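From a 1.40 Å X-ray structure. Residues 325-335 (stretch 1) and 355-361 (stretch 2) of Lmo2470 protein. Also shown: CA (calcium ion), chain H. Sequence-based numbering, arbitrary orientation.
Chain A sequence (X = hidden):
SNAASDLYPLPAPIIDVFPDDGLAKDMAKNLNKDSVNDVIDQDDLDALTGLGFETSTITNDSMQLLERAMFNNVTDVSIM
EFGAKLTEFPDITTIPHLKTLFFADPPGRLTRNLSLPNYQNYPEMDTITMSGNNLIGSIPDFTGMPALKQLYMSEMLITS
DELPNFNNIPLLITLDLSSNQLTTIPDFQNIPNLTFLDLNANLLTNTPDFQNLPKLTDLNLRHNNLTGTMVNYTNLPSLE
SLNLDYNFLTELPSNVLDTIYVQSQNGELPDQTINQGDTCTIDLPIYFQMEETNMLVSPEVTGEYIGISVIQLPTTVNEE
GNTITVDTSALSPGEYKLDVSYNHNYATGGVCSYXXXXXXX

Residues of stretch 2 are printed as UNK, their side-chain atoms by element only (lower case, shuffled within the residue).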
ATOM      1  N   THR A 325      -9.150  30.303 -20.177  1.00 17.25           N
ATOM      2  CA  THR A 325     -10.010  31.446 -19.843  1.00 17.67           C
ATOM      3  C   THR A 325     -11.459  31.019 -19.752  1.00 17.75           C
ATOM      4  O   THR A 325     -11.962  30.364 -20.660  1.00 18.06           O
ATOM      5  CB  THR A 325      -9.860  32.579 -20.877  1.00 18.62           C
ATOM      6  OG1 THR A 325      -8.504  33.053 -20.834  1.00 18.66           O
ATOM      7  CG2 THR A 325     -10.796  33.718 -20.587  1.00 19.13           C
ATOM      8  N   VAL A 326     -12.110  31.355 -18.638  1.00 17.54           N
ATOM      9  CA  VAL A 326     -13.531  31.107 -18.444  1.00 17.79           C
ATOM     10  C   VAL A 326     -14.250  32.433 -18.582  1.00 18.66           C
ATOM     11  O   VAL A 326     -13.855  33.438 -17.994  1.00 18.60           O
ATOM     12  CB  VAL A 326     -13.799  30.489 -17.068  1.00 17.18           C
ATOM     13  CG1 VAL A 326     -15.285  30.189 -16.886  1.00 17.60           C
ATOM     14  CG2 VAL A 326     -12.981  29.238 -16.913  1.00 16.50           C
ATOM     15  N   ASP A 327     -15.274  32.449 -19.423  1.00 19.57           N
ATOM     16  CA  ASP A 327     -15.998  33.684 -19.681  1.00 20.70           C
ATOM     17  C   ASP A 327     -17.018  33.974 -18.584  1.00 20.85           C
ATOM     18  O   ASP A 327     -18.183  33.583 -18.678  1.00 21.49           O
ATOM     19  CB  ASP A 327     -16.668  33.659 -21.047  1.00 21.82           C
ATOM     20  CG  ASP A 327     -17.315  34.975 -21.395  1.00 23.00           C
ATOM     21  OD1 ASP A 327     -17.219  35.932 -20.599  1.00 22.99           O
ATOM     22  OD2 ASP A 327     -17.915  35.075 -22.483  1.00 24.38           O
ATOM     23  N   THR A 328     -16.553  34.723 -17.586  1.00 20.58           N
ATOM     24  CA  THR A 328     -17.352  35.204 -16.441  1.00 20.69           C
ATOM     25  C   THR A 328     -17.896  36.622 -16.663  1.00 21.84           C
ATOM     26  O   THR A 328     -18.411  37.227 -15.736  1.00 21.92           O
ATOM     27  CB  THR A 328     -16.461  35.243 -15.171  1.00 19.85           C
ATOM     28  OG1 THR A 328     -15.226  35.897 -15.480  1.00 19.67           O
ATOM     29  CG2 THR A 328     -16.174  33.851 -14.653  1.00 19.01           C
ATOM     30  N   SER A 329     -17.811  37.136 -17.888  1.00 22.75           N
ATOM     31  CA  SER A 329     -18.123  38.539 -18.153  1.00 24.02           C
ATOM     32  C   SER A 329     -19.590  38.953 -17.946  1.00 24.95           C
ATOM     33  O   SER A 329     -19.862  40.138 -17.722  1.00 25.87           O
ATOM     34  CB  SER A 329     -17.653  38.921 -19.553  1.00 24.71           C
ATOM     35  OG  SER A 329     -18.425  38.288 -20.554  1.00 25.45           O
ATOM     36  N   ALA A 330     -20.518  37.999 -18.000  1.00 25.14           N
ATOM     37  CA  ALA A 330     -21.943  38.327 -17.824  1.00 26.27           C
ATOM     38  C   ALA A 330     -22.420  38.220 -16.370  1.00 26.17           C
ATOM     39  O   ALA A 330     -23.547  38.612 -16.072  1.00 27.32           O
ATOM     40  CB  ALA A 330     -22.814  37.456 -18.727  1.00 26.81           C
ATOM     41  N   LEU A 331     -21.567  37.725 -15.473  1.00 25.39           N
ATOM     42  CA  LEU A 331     -21.952  37.544 -14.058  1.00 25.34           C
ATOM     43  C   LEU A 331     -22.032  38.865 -13.316  1.00 25.86           C
ATOM     44  O   LEU A 331     -21.258  39.785 -13.582  1.00 26.09           O
ATOM     45  CB  LEU A 331     -20.957  36.631 -13.340  1.00 24.33           C
ATOM     46  CG  LEU A 331     -20.772  35.233 -13.930  1.00 24.00           C
ATOM     47  CD1 LEU A 331     -19.777  34.409 -13.137  1.00 22.99           C
ATOM     48  CD2 LEU A 331     -22.099  34.499 -14.007  1.00 24.80           C
ATOM     49  N   SER A 332     -22.967  38.954 -12.376  1.00 26.20           N
ATOM     50  CA  SER A 332     -23.122  40.162 -11.582  1.00 26.73           C
ATOM     51  C   SER A 332     -22.164  40.097 -10.373  1.00 25.57           C
ATOM     52  O   SER A 332     -21.571  39.038 -10.094  1.00 24.57           O
ATOM     53  CB  SER A 332     -24.575  40.298 -11.125  1.00 27.96           C
ATOM     54  OG  SER A 332     -24.937  39.186 -10.327  1.00 28.30           O
ATOM     55  N   PRO A 333     -21.982  41.225  -9.662  1.00 25.56           N
ATOM     56  CA  PRO A 333     -21.067  41.196  -8.515  1.00 24.83           C
ATOM     57  C   PRO A 333     -21.471  40.167  -7.460  1.00 24.42           C
ATOM     58  O   PRO A 333     -22.657  39.925  -7.249  1.00 25.16           O
ATOM     59  CB  PRO A 333     -21.153  42.626  -7.958  1.00 25.63           C
ATOM     60  CG  PRO A 333     -21.579  43.444  -9.126  1.00 26.38           C
ATOM     61  CD  PRO A 333     -22.536  42.573  -9.874  1.00 26.57           C
ATOM     62  N   GLY A 334     -20.484  39.544  -6.829  1.00 23.32           N
ATOM     63  CA  GLY A 334     -20.756  38.563  -5.792  1.00 22.96           C
ATOM     64  C   GLY A 334     -19.577  37.641  -5.630  1.00 21.92           C
ATOM     65  O   GLY A 334     -18.505  37.899  -6.185  1.00 21.54           O
ATOM     66  N   GLU A 335     -19.792  36.563  -4.880  1.00 21.55           N
ATOM     67  CA  GLU A 335     -18.783  35.545  -4.642  1.00 20.71           C
ATOM     68  C   GLU A 335     -19.201  34.283  -5.379  1.00 20.25           C
ATOM     69  O   GLU A 335     -20.333  33.824  -5.230  1.00 20.80           O
ATOM     70  CB  GLU A 335     -18.691  35.228  -3.147  1.00 20.97           C
ATOM     71  CG  GLU A 335     -18.460  36.413  -2.230  1.00 21.88           C
ATOM     72  CD  GLU A 335     -17.089  37.075  -2.364  1.00 21.81           C
ATOM     73  OE1 GLU A 335     -16.161  36.409  -2.859  1.00 21.37           O
ATOM     74  OE2 GLU A 335     -16.980  38.261  -1.921  1.00 23.14           O
ATOM     75  N   UNK A 355     -11.012  23.594  -8.907  1.00 13.54           N
ATOM     76  CA  UNK A 355     -11.943  24.570  -8.366  1.00 14.42           C
ATOM     77  C   UNK A 355     -11.220  25.811  -7.873  1.00 13.83           C
ATOM     78  O   UNK A 355     -10.092  25.707  -7.389  1.00 13.31           O
ATOM     79  o   UNK A 355     -13.589  22.343  -8.582  1.00 20.67           O
ATOM     80  o   UNK A 355     -13.782  22.121  -6.417  1.00 21.97           O
ATOM     81  c   UNK A 355     -12.633  23.979  -7.141  1.00 15.98           C
ATOM     82  c   UNK A 355     -13.382  22.724  -7.419  1.00 17.85           C
ATOM     83  N   UNK A 356     -11.901  26.957  -7.875  1.00 14.03           N
ATOM     84  CA  UNK A 356     -11.355  28.162  -7.225  1.00 14.22           C
ATOM     85  C   UNK A 356     -12.478  29.126  -6.962  1.00 14.80           C
ATOM     86  O   UNK A 356     -13.546  29.031  -7.552  1.00 15.08           O
ATOM     87  c   UNK A 356     -10.922  28.969 -10.587  1.00 14.43           C
ATOM     88  c   UNK A 356     -11.187  30.039 -11.452  1.00 14.92           C
ATOM     89  n   UNK A 356     -11.019  31.203 -10.750  1.00 15.21           N
ATOM     90  c   UNK A 356     -11.664  28.589 -13.225  1.00 14.86           C
ATOM     91  c   UNK A 356     -11.552  29.855 -12.770  1.00 15.15           C
ATOM     92  c   UNK A 356     -11.388  27.498 -12.410  1.00 14.34           C
ATOM     93  c   UNK A 356     -11.033  27.672 -11.076  1.00 14.12           C
ATOM     94  c   UNK A 356     -10.661  30.890  -9.465  1.00 14.93           C
ATOM     95  c   UNK A 356     -10.206  28.805  -8.036  1.00 14.13           C
ATOM     96  c   UNK A 356     -10.601  29.537  -9.299  1.00 14.45           C
ATOM     97  N   UNK A 357     -12.212  30.050  -6.060  1.00 15.06           N
ATOM     98  CA  UNK A 357     -13.187  31.081  -5.679  1.00 15.70           C
ATOM     99  C   UNK A 357     -12.877  32.401  -6.340  1.00 16.00           C
ATOM    100  O   UNK A 357     -11.726  32.821  -6.420  1.00 15.87           O
ATOM    101  n   UNK A 357     -13.375  29.906  -2.151  1.00 16.08           N
ATOM    102  c   UNK A 357     -13.208  31.264  -4.151  1.00 15.95           C
ATOM    103  o   UNK A 357     -14.515  29.268  -3.989  1.00 16.18           O
ATOM    104  c   UNK A 357     -13.763  30.067  -3.418  1.00 15.89           C
ATOM    105  N   UNK A 358     -13.927  33.060  -6.816  1.00 16.52           N
ATOM    106  CA  UNK A 358     -13.802  34.343  -7.490  1.00 16.96           C
ATOM    107  C   UNK A 358     -14.719  35.362  -6.813  1.00 17.68           C
ATOM    108  O   UNK A 358     -15.902  35.078  -6.564  1.00 17.98           O
ATOM    109  c   UNK A 358     -13.332  33.213  -9.687  1.00 16.43           C
ATOM    110  c   UNK A 358     -14.094  35.586  -9.697  1.00 17.63           C
ATOM    111  c   UNK A 358     -14.200  34.248  -8.986  1.00 17.06           C
ATOM    112  N   UNK A 359     -14.148  36.532  -6.505  1.00 18.03           N
ATOM    113  CA  UNK A 359     -14.896  37.679  -6.030  1.00 18.86           C
ATOM    114  C   UNK A 359     -15.040  38.608  -7.240  1.00 19.52           C
ATOM    115  O   UNK A 359     -14.051  39.023  -7.844  1.00 19.44           O
ATOM    116  o   UNK A 359     -13.914  37.512  -3.788  1.00 18.80           O
ATOM    117  c   UNK A 359     -14.996  39.641  -4.391  1.00 20.01           C
ATOM    118  c   UNK A 359     -14.164  38.417  -4.882  1.00 19.08           C
ATOM    119  N   UNK A 360     -16.283  38.922  -7.603  1.00 20.42           N
ATOM    120  CA  UNK A 360     -16.566  39.891  -8.667  1.00 21.42           C
ATOM    121  C   UNK A 360     -17.067  41.184  -8.033  1.00 22.82           C
ATOM    122  O   UNK A 360     -18.075  41.195  -7.337  1.00 23.03           O
ATOM    123  c   UNK A 360     -17.113  38.013 -10.226  1.00 20.72           C
ATOM    124  c   UNK A 360     -17.822  40.376 -10.794  1.00 22.31           C
ATOM    125  c   UNK A 360     -17.900  37.437 -11.384  1.00 20.92           C
ATOM    126  c   UNK A 360     -17.600  39.358  -9.683  1.00 21.57           C
ATOM    127  N   UNK A 361     -16.340  42.264  -8.264  1.00 24.10           N
ATOM    128  CA  UNK A 361     -16.734  43.582  -7.741  1.00 26.04           C
ATOM    129  C   UNK A 361     -17.406  44.449  -8.771  1.00 27.43           C
ATOM    130  O   UNK A 361     -17.097  44.371  -9.949  1.00 27.92           O
ATOM    131  OXT UNK A 361     -18.243  45.294  -8.415  1.00 29.21           O
ATOM    132  c   UNK A 361     -15.018  43.666  -5.916  1.00 26.87           C
ATOM    133  c   UNK A 361     -15.509  44.292  -7.189  1.00 26.68           C
ATOM    134  n   UNK A 361     -13.711  43.526  -5.787  1.00 26.83           N
ATOM    135  o   UNK A 361     -15.816  43.331  -5.034  1.00 28.13           O
TER
HETATM  136 CA    CA H 407     -14.668  20.318  -9.062  1.00 20.20          CA
HETATM  137  O   HOH W   1     -15.221  19.788  -6.778  1.00 29.21           O
HETATM  138  O   HOH W   2     -12.608  19.238  -8.186  1.00 20.49           O
HETATM  139  O   HOH W   3     -15.945  18.452  -9.502  1.00 32.20           O
HETATM  140  O   HOH W   4     -16.818  21.356  -8.608  1.00 28.74           O

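Position 355 carries four side-chain atoms, two carbons and two oxygens, with both oxygens on the second carbon. This is a short carboxylate, and one of its oxygens lies 2.3 Å from the calcium ion, while nothing in it reaches stretch 1. The residue is Asp 355. Its OD1 binds the metal and its OD2 accepts a hydrogen bond of 2.8 Å from the O atom of water 1, itself a calcium ligand, so the carboxylate holds the ion both directly and through water.

At position 356 a single carbon leads into fused five- and six-membered rings containing eight carbons and one nitrogen, an indole, and a carbon of the six-membered ring lies 4.0 Å from CG2 of Val 326. The residue is Trp 356, and the carbon is CH2. Although its CA-to-CB bond points sideways, the ring extends far enough to reach Val 326, which meets it at its edge, near its plane. NE1 is satisfied by a hydrogen bond elsewhere in the structure.

Position 357 has two carbons, the second bearing one oxygen and one nitrogen: a short amide that touches nothing on stretch 1, hence Asn 357. It is exposed and touches a crystal neighbour.

Three carbons, forked at the first, make up the side chain at position 358, which comes no nearer than 5.6 Å to any atom of stretch 1. This is Val 358, buried, with its CA-to-CB bond pointing sideways. Its backbone makes the closer approach to stretch 1, with O 3.5 Å from CA of Glu 335 in a CA-H...O contact.

At position 359 the first carbon carries one oxygen and one carbon, and the oxygen lies 2.7 Å from OE1 of Glu 335. This is Thr 359, and the oxygen is OG1, which donates a hydrogen bond to the carboxylate. The two residues form an antiparallel non-hydrogen-bonded pair with side chains on the same face of the sheet, and the m rotamers at chi1 and chi2 of Glu 335 bring its end back to the hydroxyl.

Position 360 has four side-chain carbons, forked at the first, with one arm two carbons long; the end of that arm lies 3.7 Å from CB of Leu 331. It is Ile 360, with chi2 near t extending CD1 to this contact and to within 4.4 Å of O of Thr 328.

Position 361 repeats the two-carbon amide pattern, its side chain staying 5.9 Å from stretch 1, but ends in a backbone carboxylate. Asn 361 is the C-terminal residue; its CA-to-CB bond points away, while OXT lies 3.9 Å from CG of Pro 333.

The contact rests on a short antiparallel pairing. Gly 334 N donates to Ile 360 O at 3.0 Å, and Ile 360 N donates to Gly 334 O at 2.8 Å with a nearly linear geometry. The backbone angles of Gly 334 would jam a CB against the preceding carbonyl, so they call for glycine. Beyond this pair, Ile 360 packs against Leu 331, which closes the type I turn that begins at Thr 328, while the Glu 335–Thr 359 hydrogen bond reinforces the pairing on the other face.

Stretch 2 355-361: DWNVTIN
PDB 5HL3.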